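Long-range contact in serine repeat antigen 5 (Plasmodium falciparum, PDB 6X42), which is a papain-family cysteine protease homologue of the malaria parasite, a pseudo-zymogen that probably lacks ordinary proteolytic activity: residues A[221-226]-A[238-243]. Numbering follows the deposited sequence.
Sequences VNIVGY and SYWIVR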
ATOM      1  N   VAL A 221       4.788  -1.378  -0.983  1.00 11.28           N
ATOM      2  CA  VAL A 221       4.184  -0.664  -2.093  1.00 10.98           C
ATOM      3  C   VAL A 221       2.676  -0.909  -2.020  1.00 11.42           C
ATOM      4  O   VAL A 221       2.190  -1.500  -1.065  1.00 11.40           O
ATOM      5  CB  VAL A 221       4.781  -1.103  -3.443  1.00 11.52           C
ATOM      6  CG1 VAL A 221       6.255  -0.720  -3.527  1.00 12.41           C
ATOM      7  CG2 VAL A 221       4.594  -2.605  -3.653  1.00 12.55           C
ATOM      8  N   ASN A 222       1.916  -0.423  -3.008  1.00 11.42           N
ATOM      9  CA  ASN A 222       0.484  -0.714  -3.050  1.00 11.29           C
ATOM     10  C   ASN A 222       0.128  -1.268  -4.415  1.00 11.99           C
ATOM     11  O   ASN A 222       0.534  -0.718  -5.441  1.00 13.21           O
ATOM     12  CB  ASN A 222      -0.359   0.530  -2.780  1.00 12.15           C
ATOM     13  CG  ASN A 222      -0.106   1.114  -1.408  1.00 12.09           C
ATOM     14  OD1 ASN A 222       0.712   2.024  -1.252  1.00 13.19           O
ATOM     15  ND2 ASN A 222      -0.778   0.563  -0.393  1.00 12.08           N
ATOM     16  N   ILE A 223      -0.688  -2.319  -4.436  1.00 11.57           N
ATOM     17  CA  ILE A 223      -1.355  -2.722  -5.669  1.00 11.51           C
ATOM     18  C   ILE A 223      -2.639  -1.921  -5.763  1.00 12.56           C
ATOM     19  O   ILE A 223      -3.433  -1.891  -4.812  1.00 13.05           O
ATOM     20  CB  ILE A 223      -1.604  -4.234  -5.721  1.00 12.05           C
ATOM     21  CG1 ILE A 223      -0.282  -4.996  -5.742  1.00 12.39           C
ATOM     22  CG2 ILE A 223      -2.451  -4.577  -6.945  1.00 12.89           C
ATOM     23  CD1 ILE A 223      -0.441  -6.498  -5.539  1.00 12.92           C
ATOM     24  N   VAL A 224      -2.815  -1.228  -6.888  1.00 12.78           N
ATOM     25  CA  VAL A 224      -3.903  -0.272  -7.066  1.00 13.71           C
ATOM     26  C   VAL A 224      -4.788  -0.571  -8.258  1.00 14.07           C
ATOM     27  O   VAL A 224      -5.783   0.136  -8.458  1.00 14.77           O
ATOM     28  CB  VAL A 224      -3.377   1.179  -7.120  1.00 13.37           C
ATOM     29  CG1 VAL A 224      -2.545   1.476  -5.887  1.00 14.58           C
ATOM     30  CG2 VAL A 224      -2.586   1.463  -8.398  1.00 15.05           C
ATOM     31  N   GLY A 225      -4.442  -1.557  -9.064  1.00 13.44           N
ATOM     32  CA  GLY A 225      -5.213  -1.880 -10.249  1.00 14.39           C
ATOM     33  C   GLY A 225      -4.569  -3.061 -10.941  1.00 13.59           C
ATOM     34  O   GLY A 225      -3.637  -3.687 -10.418  1.00 13.50           O
ATOM     35  N   TYR A 226      -5.087  -3.364 -12.129  1.00 14.76           N
ATOM     36  CA  TYR A 226      -4.707  -4.579 -12.838  1.00 14.15           C
ATOM     37  C   TYR A 226      -5.368  -4.571 -14.213  1.00 14.91           C
ATOM     38  O   TYR A 226      -6.325  -3.830 -14.472  1.00 16.18           O
ATOM     39  CB  TYR A 226      -5.119  -5.851 -12.082  1.00 14.29           C
ATOM     40  CG  TYR A 226      -6.540  -5.818 -11.575  1.00 14.40           C
ATOM     41  CD1 TYR A 226      -6.811  -5.441 -10.264  1.00 14.84           C
ATOM     42  CD2 TYR A 226      -7.611  -6.162 -12.400  1.00 15.90           C
ATOM     43  CE1 TYR A 226      -8.103  -5.401  -9.788  1.00 16.20           C
ATOM     44  CE2 TYR A 226      -8.894  -6.142 -11.924  1.00 17.18           C
ATOM     45  CZ  TYR A 226      -9.130  -5.746 -10.615  1.00 17.41           C
ATOM     46  OH  TYR A 226     -10.399  -5.680 -10.102  1.00 19.29           O
ATOM     47  N   SER A 238      -1.501 -11.101 -17.567  1.00 15.69           N
ATOM     48  CA  SER A 238      -2.133 -10.054 -16.771  1.00 16.75           C
ATOM     49  C   SER A 238      -1.067  -9.334 -15.962  1.00 15.50           C
ATOM     50  O   SER A 238       0.001  -9.881 -15.688  1.00 16.08           O
ATOM     51  CB  SER A 238      -3.189 -10.629 -15.807  1.00 18.84           C
ATOM     52  OG  SER A 238      -4.171 -11.381 -16.504  1.00 21.08           O
ATOM     53  N   TYR A 239      -1.376  -8.102 -15.569  1.00 14.98           N
ATOM     54  CA  TYR A 239      -0.451  -7.293 -14.787  1.00 14.24           C
ATOM     55  C   TYR A 239      -1.148  -6.678 -13.579  1.00 13.46           C
ATOM     56  O   TYR A 239      -2.356  -6.418 -13.600  1.00 14.42           O
ATOM     57  CB  TYR A 239       0.161  -6.161 -15.648  1.00 14.38           C
ATOM     58  CG  TYR A 239      -0.838  -5.199 -16.240  1.00 14.58           C
ATOM     59  CD1 TYR A 239      -1.292  -4.104 -15.530  1.00 14.76           C
ATOM     60  CD2 TYR A 239      -1.355  -5.389 -17.525  1.00 15.33           C
ATOM     61  CE1 TYR A 239      -2.214  -3.234 -16.072  1.00 15.35           C
ATOM     62  CE2 TYR A 239      -2.284  -4.515 -18.062  1.00 16.31           C
ATOM     63  CZ  TYR A 239      -2.714  -3.444 -17.328  1.00 16.23           C
ATOM     64  OH  TYR A 239      -3.656  -2.567 -17.830  1.00 18.14           O
ATOM     65  N   TRP A 240      -0.356  -6.411 -12.533  1.00 13.47           N
ATOM     66  CA  TRP A 240      -0.712  -5.496 -11.462  1.00 12.77           C
ATOM     67  C   TRP A 240      -0.226  -4.099 -11.814  1.00 12.24           C
ATOM     68  O   TRP A 240       0.853  -3.942 -12.395  1.00 13.32           O
ATOM     69  CB  TRP A 240      -0.015  -5.886 -10.147  1.00 12.66           C
ATOM     70  CG  TRP A 240      -0.362  -7.230  -9.597  1.00 12.82           C
ATOM     71  CD1 TRP A 240       0.506  -8.228  -9.318  1.00 13.77           C
ATOM     72  CD2 TRP A 240      -1.670  -7.722  -9.246  1.00 13.35           C
ATOM     73  NE1 TRP A 240      -0.163  -9.320  -8.810  1.00 14.21           N
ATOM     74  CE2 TRP A 240      -1.502  -9.027  -8.754  1.00 13.97           C
ATOM     75  CE3 TRP A 240      -2.959  -7.178  -9.287  1.00 13.87           C
ATOM     76  CZ2 TRP A 240      -2.567  -9.806  -8.347  1.00 14.46           C
ATOM     77  CZ3 TRP A 240      -4.016  -7.952  -8.881  1.00 14.32           C
ATOM     78  CH2 TRP A 240      -3.810  -9.251  -8.414  1.00 14.72           C
ATOM     79  N   ILE A 241      -0.991  -3.085 -11.410  1.00 12.60           N
ATOM     80  CA  ILE A 241      -0.537  -1.698 -11.361  1.00 12.80           C
ATOM     81  C   ILE A 241      -0.116  -1.439  -9.919  1.00 12.14           C
ATOM     82  O   ILE A 241      -0.900  -1.651  -8.983  1.00 13.17           O
ATOM     83  CB  ILE A 241      -1.631  -0.710 -11.803  1.00 14.15           C
ATOM     84  CG1 ILE A 241      -2.175  -1.067 -13.187  1.00 14.22           C
ATOM     85  CG2 ILE A 241      -1.074   0.701 -11.766  1.00 15.08           C
ATOM     86  CD1 ILE A 241      -3.324  -0.182 -13.623  1.00 16.00           C
ATOM     87  N   VAL A 242       1.128  -1.007  -9.748  1.00 12.46           N
ATOM     88  CA  VAL A 242       1.759  -0.853  -8.440  1.00 11.70           C
ATOM     89  C   VAL A 242       2.188   0.597  -8.252  1.00 12.18           C
ATOM     90  O   VAL A 242       2.852   1.185  -9.113  1.00 13.35           O
ATOM     91  CB  VAL A 242       2.967  -1.801  -8.288  1.00 12.59           C
ATOM     92  CG1 VAL A 242       3.604  -1.669  -6.902  1.00 14.25           C
ATOM     93  CG2 VAL A 242       2.556  -3.236  -8.549  1.00 13.70           C
ATOM     94  N   ARG A 243       1.823   1.152  -7.100  1.00 11.90           N
ATOM     95  CA  ARG A 243       2.240   2.478  -6.645  1.00 12.08           C
ATOM     96  C   ARG A 243       3.470   2.347  -5.758  1.00 11.20           C
ATOM     97  O   ARG A 243       3.484   1.553  -4.812  1.00 12.22           O
ATOM     98  CB  ARG A 243       1.110   3.117  -5.841  1.00 12.67           C
ATOM     99  CG  ARG A 243       1.406   4.512  -5.276  1.00 12.97           C
ATOM    100  CD  ARG A 243       0.225   4.996  -4.531  1.00 14.01           C
ATOM    101  NE  ARG A 243       0.440   6.182  -3.717  1.00 13.69           N
ATOM    102  CZ  ARG A 243       0.082   7.424  -4.026  1.00 13.49           C
ATOM    103  NH1 ARG A 243      -0.376   7.749  -5.216  1.00 15.55           N
ATOM    104  NH2 ARG A 243       0.166   8.362  -3.111  1.00 14.40           N
TER
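Asn222 and Arg243 pair through both of their backbone polar groups, Asn222 N donating to Arg243 O over 3.1 Å and Arg243 N to Asn222 O over 2.8 Å. Further along, Val224 N gives a nearly linear bond to Ile241 O (2.9 Å), whereas Ile241 N meets Gly225 O at the same length but from well above the carbonyl plane, 62° out of it. That tilt accompanies a classic beta bulge: the register slips by one residue between Ile223 and Gly225, placing Val224 and Gly225 together opposite Ile241 alone, and Val224 has a psi near zero, far from extended values. The bulge interrupts the antiparallel hairpin of strands 219-230 and 236-243, part of the beta-rich domain of the papain fold.

Apolar contacts cover the Ile223 and Trp240 side of the sheet. With CG1 anti to the carbonyl carbon and CD1 anti to CA (chi2 170°), Ile223 extends CD1 over the indole face, 4.0 Å from the five-membered ring centroid and 7° off its normal, a CH-pi contact. Ile223 CG2 lies 3.5 Å from Trp240 CE3. Tyr226 CB and CD1 reach the CE3-CZ3 rim of the same indole, and helix 172-186 packs here through Ile179. On the opposite face, where Ile241 points, its CG2 meets Val224 CG2 at 3.8 Å.

Polar ends bond beyond the hairpin: Asn222 ND2 to Ala57 O and Val189 O, Tyr226 OH to Asn25 O, and the Arg243 guanidinium to Leu42 O, Gln43 O and Tyr255 OH.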